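Local coordinates for protein peptidase M14, carboxypeptidase A (Thermoplasmatales archaeon SCGC AB-540-F20, PDB 4XED) that probably serves as a calcium-binding, beta-sandwich accessory (PKD) domain of an archaeal M14-family metallopeptidase, perhaps mediating protein binding, at residues D5-P10 / A80-N85; N25-T30 / G59-F64; Y74-K79 / L93-P98; I42-G47 / F64-D69. One frame throughout, in Å; residues are numbered along the deposited sequence.

Contact 1. Residues D5-P10 / A80-N85; sequences DPPNIP and AKDILN. With CA (calcium ion), chain B.
Pro7 lies beside Lys81, their CA atoms 6.1 Å apart, where the irregular N-terminal segment 5-10 runs past the end of strand 72-82; no backbone hydrogen bond joins the two. A calcium ion ties them together instead. The carbonyl oxygen of Asp5 binds it at 2.3 Å, and Asp82 adds one carboxylate oxygen, OD2, at 2.4 Å. Asp82 CG stands between its own backbone N and carbonyl carbon (chi1 63°), on the side of the residue that faces the ion. The second carboxylate oxygen, OD1, accepts a hydrogen bond from the backbone N of Tyr86, just past the type I turn Asp82-Asn85, and this should help to fix the rotation of the group. Away from the ion the contact is apolar. The Pro7 ring lies against the strand backbone, its CG 3.6 Å from Asp82 N, while its CB meets Ala80 CB at 4.0 Å. Pro10 reaches the same methyl group through CG, so Ala80 CB touches both prolines. Asn4, Asp32, Asn34 and Asp36 complete the metal site. Asp5 O and Asp82 OD2 are only 3.2 Å apart, a closeness of two acceptors that the shared cation makes tolerable. With several carboxylates around one ion, calcium probably offsets their mutual repulsion and holds the N-terminal segment to the end of the strand.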
loop_
_atom_site.group_PDB
_atom_site.type_symbol
_atom_site.label_atom_id
_atom_site.label_comp_id
_atom_site.label_asym_id
_atom_site.label_seq_id
_atom_site.Cartn_x
_atom_site.Cartn_y
_atom_site.Cartn_z
ATOM N N ASP A 5 7.047 19.331 -0.024
ATOM C CA ASP A 5 5.703 18.849 -0.384
ATOM C C ASP A 5 5.542 17.403 0.058
ATOM O O ASP A 5 6.518 16.669 0.098
ATOM C CB ASP A 5 5.522 18.965 -1.905
ATOM C CG ASP A 5 5.849 20.347 -2.422
ATOM O OD1 ASP A 5 5.117 21.286 -2.052
ATOM O OD2 ASP A 5 6.856 20.498 -3.177
ATOM N N PRO A 6 4.300 16.976 0.348
ATOM C CA PRO A 6 4.092 15.575 0.730
ATOM C C PRO A 6 4.126 14.674 -0.481
ATOM O O PRO A 6 3.943 15.133 -1.617
ATOM C CB PRO A 6 2.689 15.579 1.340
ATOM C CG PRO A 6 1.982 16.632 0.591
ATOM C CD PRO A 6 3.016 17.701 0.258
ATOM N N PRO A 7 4.356 13.375 -0.254
ATOM C CA PRO A 7 4.287 12.473 -1.394
ATOM C C PRO A 7 2.912 12.493 -2.029
ATOM O O PRO A 7 1.888 12.820 -1.393
ATOM C CB PRO A 7 4.559 11.094 -0.774
ATOM C CG PRO A 7 5.306 11.368 0.479
ATOM C CD PRO A 7 4.712 12.656 0.989
ATOM N N ASN A 8 2.909 12.129 -3.307
ATOM C CA ASN A 8 1.666 11.856 -3.999
ATOM C C ASN A 8 0.962 10.641 -3.411
ATOM O O ASN A 8 1.555 9.820 -2.711
ATOM C CB ASN A 8 1.959 11.724 -5.479
ATOM C CG ASN A 8 2.401 13.032 -6.051
ATOM O OD1 ASN A 8 1.719 14.034 -5.895
ATOM N ND2 ASN A 8 3.585 13.062 -6.626
ATOM N N ILE A 9 -0.311 10.509 -3.697
ATOM C CA ILE A 9 -1.063 9.394 -3.186
ATOM C C ILE A 9 -0.579 8.103 -3.848
ATOM O O ILE A 9 -0.492 8.012 -5.092
ATOM C CB ILE A 9 -2.543 9.595 -3.518
ATOM C CG1 ILE A 9 -3.067 10.859 -2.860
ATOM C CG2 ILE A 9 -3.337 8.438 -3.044
ATOM C CD1 ILE A 9 -4.479 11.253 -3.258
ATOM N N PRO A 10 -0.319 7.054 -3.045
ATOM C CA PRO A 10 0.140 5.817 -3.669
ATOM C C PRO A 10 -0.879 5.123 -4.539
ATOM O O PRO A 10 -2.091 5.223 -4.325
ATOM C CB PRO A 10 0.498 4.932 -2.468
ATOM C CG PRO A 10 0.851 5.919 -1.371
ATOM C CD PRO A 10 -0.116 7.021 -1.575
ATOM N N ALA A 80 1.905 7.297 2.112
ATOM C CA ALA A 80 3.351 7.388 2.153
ATOM C C ALA A 80 3.717 8.675 2.895
ATOM O O ALA A 80 2.970 9.662 2.909
ATOM C CB ALA A 80 3.923 7.424 0.759
ATOM N N LYS A 81 4.909 8.708 3.489
ATOM C CA LYS A 81 5.414 9.937 4.073
ATOM C C LYS A 81 6.872 10.065 3.711
ATOM O O LYS A 81 7.598 9.088 3.564
ATOM C CB LYS A 81 5.222 9.983 5.578
ATOM C CG LYS A 81 6.164 9.119 6.365
ATOM C CD LYS A 81 5.836 9.185 7.864
ATOM C CE LYS A 81 6.691 8.220 8.621
ATOM N NZ LYS A 81 6.458 8.310 10.089
ATOM N N ASP A 82 7.302 11.292 3.523
ATOM C CA ASP A 82 8.690 11.506 3.214
ATOM C C ASP A 82 9.566 11.556 4.474
ATOM O O ASP A 82 9.104 11.296 5.557
ATOM C CB ASP A 82 8.845 12.753 2.332
ATOM C CG ASP A 82 8.395 14.055 2.983
ATOM O OD1 ASP A 82 8.239 14.141 4.211
ATOM O OD2 ASP A 82 8.246 15.038 2.222
ATOM N N ILE A 83 10.850 11.889 4.309
ATOM C CA ILE A 83 11.807 11.862 5.397
ATOM C C ILE A 83 11.475 12.912 6.441
ATOM O O ILE A 83 11.772 12.718 7.620
ATOM C CB ILE A 83 13.253 12.054 4.864
ATOM C CG1 ILE A 83 13.572 10.952 3.853
ATOM C CG2 ILE A 83 14.272 12.079 5.988
ATOM C CD1 ILE A 83 13.233 9.512 4.330
ATOM N N LEU A 84 10.845 14.006 6.022
ATOM C CA LEU A 84 10.334 15.035 6.927
ATOM C C LEU A 84 8.958 14.720 7.525
ATOM O O LEU A 84 8.364 15.550 8.211
ATOM C CB LEU A 84 10.307 16.383 6.198
ATOM C CG LEU A 84 11.699 16.975 5.903
ATOM C CD1 LEU A 84 11.612 18.079 4.881
ATOM C CD2 LEU A 84 12.432 17.480 7.159
ATOM N N ASN A 85 8.465 13.513 7.277
ATOM C CA ASN A 85 7.238 13.009 7.883
ATOM C C ASN A 85 5.959 13.684 7.407
ATOM O O ASN A 85 4.926 13.576 8.071
ATOM C CB ASN A 85 7.370 12.947 9.409
ATOM C CG ASN A 85 8.461 12.007 9.818
ATOM O OD1 ASN A 85 8.468 10.852 9.411
ATOM N ND2 ASN A 85 9.421 12.505 10.591
HETATM CA CA CA B . 8.678 15.836 0.035
#

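Contact 2. Residues N25-T30 / G59-F64; sequences NYTFVT and GEEVIF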
loop_
_atom_site.group_PDB
_atom_site.type_symbol
_atom_site.label_atom_id
_atom_site.label_comp_id
_atom_site.label_asym_id
_atom_site.label_seq_id
_atom_site.Cartn_x
_atom_site.Cartn_y
_atom_site.Cartn_z
ATOM N N ASN A 25 -0.034 -11.095 -4.764
ATOM C CA ASN A 25 0.962 -10.012 -4.810
ATOM C C ASN A 25 0.345 -8.681 -5.170
ATOM O O ASN A 25 -0.420 -8.577 -6.120
ATOM C CB ASN A 25 2.001 -10.324 -5.888
ATOM C CG ASN A 25 2.806 -11.527 -5.574
ATOM O OD1 ASN A 25 3.313 -11.667 -4.471
ATOM N ND2 ASN A 25 2.959 -12.400 -6.543
ATOM N N TYR A 26 0.732 -7.659 -4.413
ATOM C CA TYR A 26 0.287 -6.278 -4.619
ATOM C C TYR A 26 1.491 -5.374 -4.879
ATOM O O TYR A 26 2.490 -5.439 -4.176
ATOM C CB TYR A 26 -0.589 -5.819 -3.410
ATOM C CG TYR A 26 -1.832 -6.669 -3.399
ATOM C CD1 TYR A 26 -2.952 -6.312 -4.124
ATOM C CD2 TYR A 26 -1.843 -7.896 -2.760
ATOM C CE1 TYR A 26 -4.031 -7.159 -4.247
ATOM C CE2 TYR A 26 -2.953 -8.759 -2.842
ATOM C CZ TYR A 26 -4.018 -8.391 -3.599
ATOM O OH TYR A 26 -5.095 -9.268 -3.685
ATOM N N THR A 27 1.328 -4.535 -5.889
ATOM C CA THR A 27 2.355 -3.602 -6.314
ATOM C C THR A 27 1.983 -2.209 -5.819
ATOM O O THR A 27 0.862 -1.740 -6.067
ATOM C CB THR A 27 2.471 -3.603 -7.839
ATOM O OG1 THR A 27 2.814 -4.914 -8.283
ATOM C CG2 THR A 27 3.509 -2.600 -8.291
ATOM N N PHE A 28 2.920 -1.559 -5.116
ATOM C CA PHE A 28 2.701 -0.244 -4.513
ATOM C C PHE A 28 3.714 0.716 -5.101
ATOM O O PHE A 28 4.917 0.387 -5.179
ATOM C CB PHE A 28 2.900 -0.289 -2.993
ATOM C CG PHE A 28 1.938 -1.206 -2.277
ATOM C CD1 PHE A 28 2.183 -2.564 -2.173
ATOM C CD2 PHE A 28 0.789 -0.722 -1.678
ATOM C CE1 PHE A 28 1.308 -3.421 -1.532
ATOM C CE2 PHE A 28 -0.093 -1.579 -1.039
ATOM C CZ PHE A 28 0.193 -2.929 -0.968
ATOM N N VAL A 29 3.272 1.915 -5.451
ATOM C CA VAL A 29 4.249 2.930 -5.842
ATOM C C VAL A 29 3.699 4.334 -5.732
ATOM O O VAL A 29 2.517 4.583 -5.983
ATOM C CB VAL A 29 4.764 2.711 -7.294
ATOM C CG1 VAL A 29 3.632 2.819 -8.295
ATOM C CG2 VAL A 29 5.920 3.666 -7.659
ATOM N N THR A 30 4.564 5.253 -5.320
ATOM C CA THR A 30 4.273 6.652 -5.444
ATOM C C THR A 30 5.571 7.400 -5.713
ATOM O O THR A 30 6.649 6.803 -5.711
ATOM C CB THR A 30 3.554 7.190 -4.201
ATOM O OG1 THR A 30 2.930 8.420 -4.568
ATOM C CG2 THR A 30 4.501 7.426 -3.025
ATOM N N GLY A 59 9.407 6.739 -6.442
ATOM C CA GLY A 59 9.114 6.123 -7.731
ATOM C C GLY A 59 9.453 4.661 -7.874
ATOM O O GLY A 59 9.191 4.048 -8.908
ATOM N N GLU A 60 10.021 4.090 -6.829
ATOM C CA GLU A 60 10.349 2.681 -6.813
ATOM C C GLU A 60 9.135 1.820 -6.543
ATOM O O GLU A 60 8.446 2.016 -5.549
ATOM C CB GLU A 60 11.405 2.432 -5.744
ATOM C CG GLU A 60 11.864 0.987 -5.626
ATOM C CD GLU A 60 12.874 0.766 -4.495
ATOM O OE1 GLU A 60 13.327 1.773 -3.867
ATOM O OE2 GLU A 60 13.163 -0.415 -4.243
ATOM N N GLU A 61 8.845 0.877 -7.428
ATOM C CA GLU A 61 7.726 -0.055 -7.207
ATOM C C GLU A 61 8.144 -1.096 -6.182
ATOM O O GLU A 61 9.242 -1.661 -6.279
ATOM C CB GLU A 61 7.283 -0.736 -8.495
ATOM C CG GLU A 61 6.640 0.201 -9.507
ATOM C CD GLU A 61 6.171 -0.556 -10.750
ATOM O OE1 GLU A 61 7.037 -1.040 -11.537
ATOM O OE2 GLU A 61 4.944 -0.699 -10.943
ATOM N N VAL A 62 7.288 -1.298 -5.190
ATOM C CA VAL A 62 7.559 -2.274 -4.150
ATOM C C VAL A 62 6.396 -3.248 -4.126
ATOM O O VAL A 62 5.229 -2.841 -4.148
ATOM C CB VAL A 62 7.828 -1.595 -2.788
ATOM C CG1 VAL A 62 9.033 -0.738 -2.868
ATOM C CG2 VAL A 62 6.720 -0.758 -2.362
ATOM N N ILE A 63 6.708 -4.544 -4.092
ATOM C CA ILE A 63 5.710 -5.592 -4.207
ATOM C C ILE A 63 5.660 -6.362 -2.909
ATOM O O ILE A 63 6.687 -6.887 -2.463
ATOM C CB ILE A 63 5.971 -6.502 -5.449
ATOM C CG1 ILE A 63 5.947 -5.591 -6.712
ATOM C CG2 ILE A 63 4.983 -7.627 -5.483
ATOM C CD1 ILE A 63 6.364 -6.109 -8.033
ATOM N N PHE A 64 4.486 -6.423 -2.286
ATOM C CA PHE A 64 4.257 -7.194 -1.070
ATOM C C PHE A 64 3.095 -8.130 -1.250
ATOM O O PHE A 64 2.105 -7.764 -1.878
ATOM C CB PHE A 64 3.966 -6.272 0.096
ATOM C CG PHE A 64 5.064 -5.318 0.388
ATOM C CD1 PHE A 64 6.334 -5.762 0.741
ATOM C CD2 PHE A 64 4.824 -3.972 0.302
ATOM C CE1 PHE A 64 7.348 -4.855 1.001
ATOM C CE2 PHE A 64 5.811 -3.068 0.561
ATOM C CZ PHE A 64 7.086 -3.504 0.904
#
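Tyr26 and Phe64 form a hydrogen-bonded antiparallel pair, with Tyr26 N to Phe64 O and Phe64 N to Tyr26 O both 2.9 Å. Phe28 and Val62 repeat the pattern, and their bond from Val62 N to Phe28 O is nearly straight, at 174°. Beyond the regular ladder, Gly59 N donates to Thr30 O. Between the bonded pairs, Ile63 CA comes within 3.2 Å of Tyr26 O in a CA-H...O contact.

Side-chain packing differs on the two faces. On the face of Phe28 and Phe64, the rings meet through Phe28 CD1 and Phe64 CD2, 3.9 Å apart, with their planes inclined at 46°; Val62 CG2 packs on Phe28 CB. On the other face Thr27 and Ile63 lie side by side, Thr27 OG1 being 3.6 Å from Ile63 CG1. With OG1 anti to the carbonyl carbon (chi1 -60°), Thr27 CG2 is left anti to the backbone N and meets Glu61 OE2 at 3.6 Å; the Glu61 chain also crosses Val29, CG against CB. An alanine in place of Thr27 would probably cost Ile63 CG1 its contact with OG1 and leave the Glu61 carboxylate without the CG2 methyl beside it, freer to turn.

Strand 24-29 is the middle member of the smaller, three-stranded sheet of the PKD beta sandwich, between strands 11-13 and 62-66. Phe28, Val62 and Phe64 face the core and pack on strand 38-43 of the opposing sheet, and Tyr26 packs on strand 91-97.

Contact 3. Residues Y74-K79 / L93-P98; sequences YVVRAK and LEVTMP. With EDO (1,2-ethanediol), chain C.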
loop_
_atom_site.group_PDB
_atom_site.type_symbol
_atom_site.label_atom_id
_atom_site.label_comp_id
_atom_site.label_asym_id
_atom_site.label_seq_id
_atom_site.Cartn_x
_atom_site.Cartn_y
_atom_site.Cartn_z
ATOM N N TYR A 74 -12.206 -6.682 1.416
ATOM C CA TYR A 74 -11.132 -6.032 2.157
ATOM C C TYR A 74 -10.662 -4.783 1.424
ATOM O O TYR A 74 -10.335 -4.831 0.232
ATOM C CB TYR A 74 -9.981 -7.034 2.339
ATOM C CG TYR A 74 -10.411 -8.253 3.143
ATOM C CD1 TYR A 74 -10.453 -8.178 4.525
ATOM C CD2 TYR A 74 -10.737 -9.464 2.539
ATOM C CE1 TYR A 74 -10.847 -9.254 5.275
ATOM C CE2 TYR A 74 -11.112 -10.546 3.289
ATOM C CZ TYR A 74 -11.155 -10.424 4.657
ATOM O OH TYR A 74 -11.519 -11.469 5.465
ATOM N N VAL A 75 -10.570 -3.688 2.156
ATOM C CA VAL A 75 -10.093 -2.446 1.570
ATOM C C VAL A 75 -8.611 -2.301 1.872
ATOM O O VAL A 75 -8.216 -1.983 3.000
ATOM C CB VAL A 75 -10.871 -1.245 2.085
ATOM C CG1 VAL A 75 -10.431 -0.025 1.350
ATOM C CG2 VAL A 75 -12.363 -1.469 1.905
ATOM N N VAL A 76 -7.782 -2.601 0.872
ATOM C CA VAL A 76 -6.349 -2.430 1.007
ATOM C C VAL A 76 -6.066 -0.932 0.798
ATOM O O VAL A 76 -6.556 -0.340 -0.174
ATOM C CB VAL A 76 -5.594 -3.257 -0.031
ATOM C CG1 VAL A 76 -4.113 -3.000 0.025
ATOM C CG2 VAL A 76 -5.914 -4.734 0.150
ATOM N N ARG A 77 -5.312 -0.316 1.699
ATOM C CA ARG A 77 -5.005 1.107 1.575
ATOM C C ARG A 77 -3.523 1.321 1.795
ATOM O O ARG A 77 -2.874 0.600 2.575
ATOM C CB ARG A 77 -5.806 1.949 2.579
ATOM C CG ARG A 77 -7.301 1.715 2.514
ATOM C CD ARG A 77 -8.040 2.902 3.116
ATOM N NE ARG A 77 -7.698 3.123 4.509
ATOM C CZ ARG A 77 -8.048 4.195 5.203
ATOM N NH1 ARG A 77 -8.780 5.159 4.653
ATOM N NH2 ARG A 77 -7.699 4.287 6.461
ATOM N N ALA A 78 -2.982 2.333 1.112
ATOM C CA ALA A 78 -1.595 2.704 1.302
ATOM C C ALA A 78 -1.440 4.205 1.279
ATOM O O ALA A 78 -1.991 4.889 0.431
ATOM C CB ALA A 78 -0.715 2.071 0.246
ATOM N N LYS A 79 -0.662 4.713 2.231
ATOM C CA LYS A 79 -0.220 6.121 2.246
ATOM C C LYS A 79 1.304 6.142 2.376
ATOM O O LYS A 79 1.915 5.106 2.677
ATOM C CB LYS A 79 -0.913 6.927 3.344
ATOM C CG LYS A 79 -0.587 6.473 4.742
ATOM C CD LYS A 79 -1.257 7.340 5.813
ATOM C CE LYS A 79 -1.123 6.675 7.202
ATOM N NZ LYS A 79 -1.589 7.610 8.295
ATOM N N LEU A 93 -7.564 -0.114 -2.863
ATOM C CA LEU A 93 -7.991 -1.187 -3.760
ATOM C C LEU A 93 -8.834 -2.156 -2.969
ATOM O O LEU A 93 -8.400 -2.668 -1.938
ATOM C CB LEU A 93 -6.769 -1.923 -4.299
ATOM C CG LEU A 93 -7.024 -2.980 -5.368
ATOM C CD1 LEU A 93 -7.545 -2.390 -6.681
ATOM C CD2 LEU A 93 -5.776 -3.813 -5.631
ATOM N N GLU A 94 -10.026 -2.454 -3.483
ATOM C CA GLU A 94 -10.944 -3.392 -2.828
ATOM C C GLU A 94 -10.700 -4.818 -3.332
ATOM O O GLU A 94 -10.774 -5.083 -4.540
ATOM C CB GLU A 94 -12.370 -2.944 -3.096
ATOM C CG GLU A 94 -13.434 -3.813 -2.540
ATOM C CD GLU A 94 -14.754 -3.635 -3.287
ATOM O OE1 GLU A 94 -14.934 -4.244 -4.386
ATOM O OE2 GLU A 94 -15.594 -2.875 -2.768
ATOM N N VAL A 95 -10.442 -5.727 -2.400
ATOM C CA VAL A 95 -10.136 -7.118 -2.730
ATOM C C VAL A 95 -11.204 -8.022 -2.114
ATOM O O VAL A 95 -11.442 -7.999 -0.900
ATOM C CB VAL A 95 -8.780 -7.484 -2.137
ATOM C CG1 VAL A 95 -8.441 -8.919 -2.404
ATOM C CG2 VAL A 95 -7.687 -6.575 -2.745
ATOM N N THR A 96 -11.852 -8.819 -2.956
ATOM C CA THR A 96 -12.933 -9.712 -2.529
ATOM C C THR A 96 -12.426 -11.155 -2.413
ATOM O O THR A 96 -11.791 -11.680 -3.308
ATOM C CB THR A 96 -14.114 -9.640 -3.514
ATOM O OG1 THR A 96 -14.575 -8.284 -3.578
ATOM C CG2 THR A 96 -15.237 -10.521 -3.073
HETATM N N MSE A 97 -12.789 -11.779 -1.300
HETATM C CA MSE A 97 -12.498 -13.178 -0.995
HETATM C C MSE A 97 -13.806 -13.856 -0.663
HETATM O O MSE A 97 -14.233 -13.834 0.478
HETATM C CB MSE A 97 -11.566 -13.215 0.201
HETATM C CG MSE A 97 -10.200 -12.588 -0.091
HETATM SE SE MSE A 97 -9.110 -13.771 -1.208
HETATM C CE MSE A 97 -8.279 -12.429 -2.333
ATOM N N PRO A 98 -14.461 -14.412 -1.677
ATOM C CA PRO A 98 -15.817 -14.939 -1.479
ATOM C C PRO A 98 -15.855 -16.340 -0.902
ATOM O O PRO A 98 -16.817 -16.685 -0.181
ATOM C CB PRO A 98 -16.404 -14.923 -2.886
ATOM C CG PRO A 98 -15.234 -14.990 -3.790
ATOM C CD PRO A 98 -14.091 -14.345 -3.097
HETATM C C1 EDO C . -1.894 5.425 11.205
HETATM O O1 EDO C . -0.953 6.359 10.698
HETATM C C2 EDO C . -3.002 5.271 10.177
HETATM O O2 EDO C . -4.193 4.815 10.832
#
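Tyr74 N donates to Val95 O at 2.8 Å, and Val95 N returns a bond of the same length to Tyr74 O, at a nearly straight 174°. The pair belongs to the beta hairpin of strands 72-82 and 91-97, at one edge of the four-stranded antiparallel sheet of this PKD domain. One step along the hairpin, Val76 and Leu93 form a second hydrogen-bonded pair, in which the bond from Val76 N to Leu93 O is more bent, at 147°. Between the two lies the non-hydrogen-bonded pair Val75-Glu94, where Glu94 CA makes a CA-H...O contact with Tyr74 O.

Tyr74, Val76, Leu93 and Val95 share one face. There Val76 CG2 touches Val95 CG2 at 3.9 Å, the two side chains crossing at a slant. The tyrosine CG is anti to its carbonyl carbon (chi1 -62°), and the edge of the ring, near its plane, receives CG of Met97, a selenomethionine, 4.1 Å from Tyr74 CE2. The ring also stacks with Trp68, and its OH is hydrogen-bonded to Lys70 O. An alanine in place of Tyr74 would probably open a gap beside Met97 and Trp68 and leave Lys70 O without this donor. Farther along, the side chain of Lys79 makes a salt bridge with Glu87; its NZ also donates to O1 of a 1,2-ethanediol, probably from the crystallisation liquor, at 2.8 Å.

Contact 4. Residues I42-G47 / F64-D69; sequences IEWGDG and FSHTWD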
loop_
_atom_site.group_PDB
_atom_site.type_symbol
_atom_site.label_atom_id
_atom_site.label_comp_id
_atom_site.label_asym_id
_atom_site.label_seq_id
_atom_site.Cartn_x
_atom_site.Cartn_y
_atom_site.Cartn_z
ATOM N N ILE A 42 0.698 0.585 5.012
ATOM C CA ILE A 42 -0.260 -0.249 4.293
ATOM C C ILE A 42 -1.223 -0.883 5.301
ATOM O O ILE A 42 -0.795 -1.466 6.306
ATOM C CB ILE A 42 0.469 -1.341 3.507
ATOM C CG1 ILE A 42 1.413 -0.704 2.469
ATOM C CG2 ILE A 42 -0.508 -2.339 2.885
ATOM C CD1 ILE A 42 2.385 -1.684 1.877
ATOM N N GLU A 43 -2.518 -0.810 4.988
ATOM C CA GLU A 43 -3.577 -1.566 5.665
ATOM C C GLU A 43 -4.045 -2.656 4.719
ATOM O O GLU A 43 -4.387 -2.378 3.571
ATOM C CB GLU A 43 -4.770 -0.673 5.979
ATOM C CG GLU A 43 -4.504 0.412 6.965
ATOM C CD GLU A 43 -5.691 1.334 7.148
ATOM O OE1 GLU A 43 -6.637 1.305 6.320
ATOM O OE2 GLU A 43 -5.687 2.090 8.138
ATOM N N TRP A 44 -4.042 -3.905 5.160
ATOM C CA TRP A 44 -4.542 -4.989 4.326
ATOM C C TRP A 44 -6.074 -5.165 4.423
ATOM O O TRP A 44 -6.662 -6.003 3.733
ATOM C CB TRP A 44 -3.850 -6.310 4.682
ATOM C CG TRP A 44 -2.380 -6.310 4.353
ATOM C CD1 TRP A 44 -1.344 -6.320 5.225
ATOM C CD2 TRP A 44 -1.797 -6.301 3.046
ATOM N NE1 TRP A 44 -0.145 -6.311 4.557
ATOM C CE2 TRP A 44 -0.395 -6.299 3.212
ATOM C CE3 TRP A 44 -2.320 -6.291 1.735
ATOM C CZ2 TRP A 44 0.487 -6.333 2.119
ATOM C CZ3 TRP A 44 -1.453 -6.299 0.660
ATOM C CH2 TRP A 44 -0.067 -6.313 0.861
ATOM N N GLY A 45 -6.717 -4.385 5.289
ATOM C CA GLY A 45 -8.161 -4.368 5.418
ATOM C C GLY A 45 -8.725 -5.367 6.412
ATOM O O GLY A 45 -9.942 -5.385 6.642
ATOM N N ASP A 46 -7.850 -6.187 6.993
ATOM C CA ASP A 46 -8.216 -7.273 7.886
ATOM C C ASP A 46 -7.633 -7.078 9.273
ATOM O O ASP A 46 -7.677 -7.989 10.080
ATOM C CB ASP A 46 -7.743 -8.612 7.303
ATOM C CG ASP A 46 -6.268 -8.647 7.005
ATOM O OD1 ASP A 46 -5.548 -7.662 7.291
ATOM O OD2 ASP A 46 -5.812 -9.711 6.504
ATOM N N GLY A 47 -7.097 -5.888 9.543
ATOM C CA GLY A 47 -6.433 -5.575 10.808
ATOM C C GLY A 47 -4.912 -5.610 10.740
ATOM O O GLY A 47 -4.259 -5.037 11.595
ATOM N N PHE A 64 4.486 -6.423 -2.286
ATOM C CA PHE A 64 4.257 -7.194 -1.070
ATOM C C PHE A 64 3.095 -8.130 -1.250
ATOM O O PHE A 64 2.105 -7.764 -1.878
ATOM C CB PHE A 64 3.966 -6.272 0.096
ATOM C CG PHE A 64 5.064 -5.318 0.388
ATOM C CD1 PHE A 64 6.334 -5.762 0.741
ATOM C CD2 PHE A 64 4.824 -3.972 0.302
ATOM C CE1 PHE A 64 7.348 -4.855 1.001
ATOM C CE2 PHE A 64 5.811 -3.068 0.561
ATOM C CZ PHE A 64 7.086 -3.504 0.904
ATOM N N SER A 65 3.219 -9.332 -0.693
ATOM C CA SER A 65 2.166 -10.314 -0.783
ATOM C C SER A 65 1.348 -10.386 0.505
ATOM O O SER A 65 1.807 -9.976 1.567
ATOM C CB SER A 65 2.747 -11.678 -1.134
ATOM O OG SER A 65 3.673 -12.136 -0.168
ATOM N N HIS A 66 0.136 -10.902 0.398
ATOM C CA HIS A 66 -0.737 -11.063 1.547
ATOM C C HIS A 66 -1.664 -12.227 1.261
ATOM O O HIS A 66 -1.913 -12.562 0.100
ATOM C CB HIS A 66 -1.512 -9.777 1.856
ATOM C CG HIS A 66 -2.172 -9.778 3.201
ATOM N ND1 HIS A 66 -1.450 -9.738 4.379
ATOM C CD2 HIS A 66 -3.479 -9.821 3.564
ATOM C CE1 HIS A 66 -2.288 -9.765 5.405
ATOM N NE2 HIS A 66 -3.526 -9.786 4.935
ATOM N N THR A 67 -2.148 -12.820 2.345
ATOM C CA THR A 67 -3.134 -13.898 2.301
ATOM C C THR A 67 -4.260 -13.527 3.266
ATOM O O THR A 67 -3.982 -13.083 4.387
ATOM C CB THR A 67 -2.497 -15.253 2.744
ATOM O OG1 THR A 67 -1.322 -15.497 1.968
ATOM C CG2 THR A 67 -3.429 -16.374 2.544
ATOM N N TRP A 68 -5.506 -13.659 2.833
ATOM C CA TRP A 68 -6.662 -13.449 3.706
ATOM C C TRP A 68 -7.259 -14.817 4.057
ATOM O O TRP A 68 -7.474 -15.658 3.181
ATOM C CB TRP A 68 -7.715 -12.589 3.014
ATOM C CG TRP A 68 -7.299 -11.153 2.781
ATOM C CD1 TRP A 68 -7.568 -10.095 3.604
ATOM C CD2 TRP A 68 -6.571 -10.613 1.671
ATOM N NE1 TRP A 68 -7.066 -8.930 3.082
ATOM C CE2 TRP A 68 -6.446 -9.218 1.897
ATOM C CE3 TRP A 68 -6.000 -11.157 0.519
ATOM C CZ2 TRP A 68 -5.760 -8.369 1.016
ATOM C CZ3 TRP A 68 -5.344 -10.310 -0.349
ATOM C CH2 TRP A 68 -5.244 -8.935 -0.097
ATOM N N ASP A 69 -7.526 -15.056 5.332
ATOM C CA ASP A 69 -7.972 -16.382 5.754
ATOM C C ASP A 69 -9.434 -16.382 6.188
ATOM O O ASP A 69 -9.868 -17.285 6.897
ATOM C CB ASP A 69 -7.088 -16.927 6.881
ATOM C CG ASP A 69 -5.676 -17.288 6.418
ATOM O OD1 ASP A 69 -5.490 -17.743 5.265
ATOM O OD2 ASP A 69 -4.749 -17.132 7.237
#
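His66 NE2 donates to Asp46 OD2 at 2.8 Å, almost straight at 178°; Asp46 OD2 lies in the imidazole plane and is met on its syn side, somewhat out of the carboxylate plane. The carboxylate is turned 67° from the ring. Its other oxygen, OD1, accepts from the backbone N of Phe48, so both oxygens are engaged. A second bond runs from Trp68 NE1 to Trp44 O (3.0 Å), in the indole plane but tilted from the carbonyl plane. Trp44 NE1 is in turn satisfied by Glu50.

These bonds frame an aromatic cluster. With CG anti to the backbone N (chi1 -166°), the imidazole of His66 lies over the five-membered ring of Trp44 in an offset stack, centroids 3.7 Å apart and planes nearly parallel. His66 CB makes a CH-pi contact with the six-membered ring of Trp44, 3.5 Å from its centroid. Ile42 CG2 sits over the opposite face of that indole. Farther along, Ile42 CD1 touches Phe64 CD2 at 3.7 Å.

The contact bridges the two sheets of the sandwich, strand 38-43 with its following turn meeting strand 62-66 and the loop beyond; Val76 of strand 72-82 packs on both tryptophans.

Overall arrangement
Contacts 2 and 3 each pair strands within one sheet, 24-29 with 62-66 and 72-82 with 91-97, whereas contact 4 spans the two sheets and shares Phe64 with contact 2. Contacts 3 and 4 are neighbours, their centres about 8 Å apart, and the Arg77-Glu43 salt bridge joins them. Contact 1 lies on the other side of the chain's centre, about 21 Å from contact 3 and 22 Å from contact 4 (centre to centre), although contact 3 also uses strand 72-82. Along the chain, the segments of contact 1 enclose contacts 2 and 4. Thr30 links contacts 1 and 2 through Asn8. The calcium site thus closes one end of a sandwich whose other end holds the aromatic cluster.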